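Glyco_hydro_cc domain-containing protein (Pseudomonas viridiflava, PDB 6UAV) probably cleaves beta-1,3-glucan chains internally, as an endo-beta-1,3-glucanase of glycoside hydrolase family 128. Local coordinates at residues Y164-R172 with M210-V220. Numbering follows the deposited sequence. Where two conformers were deposited one is given.
Sequences YGLSSMLDR and MVTMLERRSDV
Arg217 reaches across to helix 166-172 and holds the single oxygen OD1 of Asp171 end-on with both terminal nitrogens, NH1 at 3.0 Å and NH2 at 3.1 Å. Although OD1 lies close to the guanidinium plane, the carboxylate is turned 46° from it, and NH1 meets OD1 from above the carboxylate plane. From its own segment Asp219 takes the guanidinium side-on: NE donates to OD1 (2.9 Å) and NH2, already bonded to Asp171, also to OD2, each oxygen using its syn lone pair. Four hydrogen bonds to two acidic groups thus set the rotation of the guanidinium, and would be expected to keep Arg217 charged. A long flexible arginine suits this place, just after its helix ends: the bend at chi3 (82°) turns the flat head so that Leu170 CB sits over one face, 3.6 Å from NH2.

The remaining contacts are apolar. Leu170 CD1 touches both Leu214 CD2 (3.9 Å) and Val220 CG2, while Leu166 CD2 meets the methyl end of Met210 at CE (3.7 Å); the branched leucines, buried here, present methyls to several partners at once. Met213, doubly bent at chi2 and chi3, curls its CE against Leu166 CG (3.7 Å) and passes SD alongside Ser167 CB; a flexible, unbranched methionine can follow the uneven surface of the neighbouring helix, and the small serine admits the sulfur close to the helix.

The segments 166-172 and 210-216 run in roughly the same direction, 30° apart, on successive outer helices of the eight-stranded TIM barrel. Strand 180-185 lies between them in sequence and takes Leu214 against Val182 and Phe185, while Leu166 packs on Phe159 and Trp161 of strand 156-161.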
loop_
_atom_site.group_PDB
_atom_site.type_symbol
_atom_site.label_atom_id
_atom_site.label_comp_id
_atom_site.label_asym_id
_atom_site.label_seq_id
_atom_site.Cartn_x
_atom_site.Cartn_y
_atom_site.Cartn_z
ATOM N N TYR A 164 15.786 -4.014 5.421
ATOM C CA TYR A 164 16.020 -5.417 5.051
ATOM C C TYR A 164 15.012 -6.321 5.782
ATOM O O TYR A 164 14.323 -5.876 6.724
ATOM C CB TYR A 164 17.434 -5.818 5.457
ATOM C CG TYR A 164 18.511 -5.035 4.752
ATOM C CD1 TYR A 164 18.988 -3.864 5.306
ATOM C CD2 TYR A 164 19.054 -5.453 3.547
ATOM C CE1 TYR A 164 19.971 -3.113 4.689
ATOM C CE2 TYR A 164 20.059 -4.717 2.918
ATOM C CZ TYR A 164 20.482 -3.521 3.465
ATOM O OH TYR A 164 21.494 -2.793 2.893
ATOM N N GLY A 165 14.906 -7.558 5.289
ATOM C CA GLY A 165 14.093 -8.614 5.918
ATOM C C GLY A 165 12.632 -8.564 5.555
ATOM O O GLY A 165 11.813 -9.244 6.289
ATOM N N LEU A 166 12.250 -7.876 4.490
ATOM C CA LEU A 166 10.818 -7.869 4.130
ATOM C C LEU A 166 10.264 -9.305 3.972
ATOM O O LEU A 166 9.174 -9.607 4.506
ATOM C CB LEU A 166 10.602 -7.001 2.892
ATOM C CG LEU A 166 9.239 -7.126 2.241
ATOM C CD1 LEU A 166 8.092 -6.766 3.211
ATOM C CD2 LEU A 166 9.208 -6.241 1.046
ATOM N N SER A 167 10.937 -10.215 3.268
ATOM C CA SER A 167 10.450 -11.611 3.118
ATOM C C SER A 167 10.229 -12.258 4.506
ATOM O O SER A 167 9.238 -12.961 4.678
ATOM C CB SER A 167 11.349 -12.444 2.251
ATOM O OG SER A 167 12.583 -12.629 2.918
ATOM N N SER A 168 11.059 -11.945 5.506
ATOM C CA SER A 168 10.986 -12.558 6.849
ATOM C C SER A 168 9.730 -11.998 7.550
ATOM O O SER A 168 9.013 -12.777 8.238
ATOM C CB SER A 168 12.277 -12.340 7.595
ATOM O OG SER A 168 12.341 -11.071 8.196
ATOM N N MET A 169 9.405 -10.727 7.303
ATOM C CA MET A 169 8.223 -10.118 7.920
ATOM C C MET A 169 6.962 -10.718 7.251
ATOM O O MET A 169 5.976 -11.002 7.949
ATOM C CB MET A 169 8.259 -8.602 7.808
ATOM C CG MET A 169 9.308 -7.939 8.655
ATOM S SD MET A 169 9.347 -8.421 10.378
ATOM C CE MET A 169 7.854 -7.679 10.991
ATOM N N LEU A 170 6.954 -10.918 5.937
ATOM C CA LEU A 170 5.816 -11.594 5.266
ATOM C C LEU A 170 5.701 -13.030 5.784
ATOM O O LEU A 170 4.542 -13.491 6.014
ATOM C CB LEU A 170 5.949 -11.535 3.755
ATOM C CG LEU A 170 6.004 -10.112 3.175
ATOM C CD1 LEU A 170 6.142 -10.174 1.658
ATOM C CD2 LEU A 170 4.813 -9.248 3.611
ATOM N N ASP A 171 6.807 -13.742 5.960
ATOM C CA ASP A 171 6.721 -15.130 6.523
ATOM C C ASP A 171 6.090 -15.070 7.902
ATOM O O ASP A 171 5.174 -15.903 8.203
ATOM C CB ASP A 171 8.061 -15.843 6.509
ATOM C CG ASP A 171 8.499 -16.306 5.143
ATOM O OD1 ASP A 171 7.680 -16.147 4.183
ATOM O OD2 ASP A 171 9.654 -16.824 5.041
ATOM N N ARG A 172 6.538 -14.155 8.754
ATOM C CA ARG A 172 5.991 -14.064 10.124
ATOM C C ARG A 172 4.485 -13.795 10.033
ATOM O O ARG A 172 3.738 -14.461 10.773
ATOM C CB ARG A 172 6.774 -13.041 10.948
ATOM C CG ARG A 172 8.169 -13.526 11.326
ATOM C CD ARG A 172 9.249 -12.433 11.481
ATOM N NE ARG A 172 8.810 -11.393 12.403
ATOM C CZ ARG A 172 9.621 -10.581 13.089
ATOM N NH1 ARG A 172 9.112 -9.679 13.921
ATOM N NH2 ARG A 172 10.936 -10.687 12.945
ATOM N N MET A 210 14.105 -6.722 -3.731
ATOM C CA MET A 210 12.748 -6.697 -3.136
ATOM C C MET A 210 11.717 -6.946 -4.233
ATOM O O MET A 210 10.807 -7.724 -3.981
ATOM C CB MET A 210 12.499 -5.379 -2.432
ATOM C CG MET A 210 13.485 -5.150 -1.342
ATOM S SD MET A 210 13.347 -3.478 -0.501
ATOM C CE MET A 210 12.157 -4.073 0.660
ATOM N N VAL A 211 11.842 -6.300 -5.381
ATOM C CA VAL A 211 10.834 -6.480 -6.462
ATOM C C VAL A 211 10.868 -7.933 -6.927
ATOM O O VAL A 211 9.761 -8.553 -7.144
ATOM C CB VAL A 211 11.067 -5.488 -7.636
ATOM C CG1 VAL A 211 10.265 -5.893 -8.884
ATOM C CG2 VAL A 211 10.699 -4.104 -7.197
ATOM N N THR A 212 12.055 -8.512 -7.099
ATOM C CA THR A 212 12.138 -9.920 -7.579
ATOM C C THR A 212 11.425 -10.810 -6.569
ATOM O O THR A 212 10.725 -11.769 -6.979
ATOM C CB THR A 212 13.574 -10.384 -7.784
ATOM O OG1 THR A 212 14.128 -9.542 -8.792
ATOM C CG2 THR A 212 13.670 -11.830 -8.203
ATOM N N MET A 213 11.696 -10.576 -5.299
ATOM C CA MET A 213 11.119 -11.415 -4.234
ATOM C C MET A 213 9.585 -11.255 -4.257
ATOM O O MET A 213 8.883 -12.305 -4.226
ATOM C CB MET A 213 11.744 -11.013 -2.900
ATOM C CG MET A 213 11.220 -11.780 -1.709
ATOM S SD MET A 213 9.745 -11.032 -1.009
ATOM C CE MET A 213 10.405 -9.491 -0.394
ATOM N N LEU A 214 9.068 -10.032 -4.409
ATOM C CA LEU A 214 7.611 -9.771 -4.335
ATOM C C LEU A 214 6.924 -10.335 -5.581
ATOM O O LEU A 214 5.835 -10.856 -5.429
ATOM C CB LEU A 214 7.338 -8.293 -4.158
ATOM C CG LEU A 214 7.807 -7.699 -2.836
ATOM C CD1 LEU A 214 7.676 -6.176 -2.887
ATOM C CD2 LEU A 214 7.042 -8.254 -1.606
ATOM N N GLU A 215 7.563 -10.237 -6.743
ATOM C CA GLU A 215 7.051 -10.813 -7.995
ATOM C C GLU A 215 6.947 -12.338 -7.830
ATOM O O GLU A 215 5.996 -12.916 -8.365
ATOM C CB GLU A 215 7.941 -10.406 -9.163
ATOM C CG GLU A 215 7.705 -8.963 -9.629
ATOM C CD GLU A 215 6.390 -8.703 -10.338
ATOM O OE1 GLU A 215 5.740 -9.715 -10.790
ATOM O OE2 GLU A 215 6.056 -7.504 -10.504
ATOM N N ARG A 216 7.939 -12.966 -7.184
ATOM C CA ARG A 216 8.020 -14.443 -7.100
ATOM C C ARG A 216 7.109 -14.973 -6.002
ATOM O O ARG A 216 6.779 -16.117 -6.112
ATOM C CB ARG A 216 9.467 -14.946 -6.990
ATOM C CG ARG A 216 10.235 -14.595 -8.260
ATOM C CD ARG A 216 11.649 -15.135 -8.315
ATOM N NE ARG A 216 12.242 -14.823 -9.624
ATOM C CZ ARG A 216 13.535 -14.979 -9.865
ATOM N NH1 ARG A 216 14.308 -15.448 -8.897
ATOM N NH2 ARG A 216 14.035 -14.665 -11.045
ATOM N N ARG A 217 6.668 -14.179 -5.030
ATOM C CA ARG A 217 5.752 -14.689 -3.981
ATOM C C ARG A 217 4.319 -14.771 -4.509
ATOM O O ARG A 217 3.725 -13.705 -4.847
ATOM C CB ARG A 217 5.770 -13.778 -2.765
ATOM C CG ARG A 217 6.973 -13.948 -1.883
ATOM C CD ARG A 217 6.810 -13.118 -0.625
ATOM N NE ARG A 217 6.010 -13.763 0.384
ATOM C CZ ARG A 217 6.461 -14.391 1.473
ATOM N NH1 ARG A 217 7.764 -14.415 1.770
ATOM N NH2 ARG A 217 5.571 -14.824 2.335
ATOM N N SER A 218 3.753 -15.988 -4.488
ATOM C CA SER A 218 2.352 -16.245 -4.910
ATOM C C SER A 218 1.413 -15.596 -3.913
ATOM O O SER A 218 0.292 -15.280 -4.382
ATOM C CB SER A 218 2.030 -17.705 -5.059
ATOM O OG SER A 218 2.339 -18.399 -3.866
ATOM N N ASP A 219 1.863 -15.259 -2.684
ATOM C CA ASP A 219 0.929 -14.647 -1.676
ATOM C C ASP A 219 1.016 -13.124 -1.690
ATOM O O ASP A 219 0.502 -12.451 -0.775
ATOM C CB ASP A 219 1.132 -15.203 -0.265
ATOM C CG ASP A 219 2.472 -14.837 0.337
ATOM O OD1 ASP A 219 3.336 -14.310 -0.446
ATOM O OD2 ASP A 219 2.685 -15.118 1.524
ATOM N N VAL A 220 1.687 -12.547 -2.689
ATOM C CA VAL A 220 1.741 -11.060 -2.830
ATOM C C VAL A 220 1.037 -10.671 -4.118
ATOM O O VAL A 220 1.499 -11.119 -5.202
ATOM C CB VAL A 220 3.172 -10.520 -2.835
ATOM C CG1 VAL A 220 3.167 -9.047 -3.217
ATOM C CG2 VAL A 220 3.894 -10.735 -1.493
#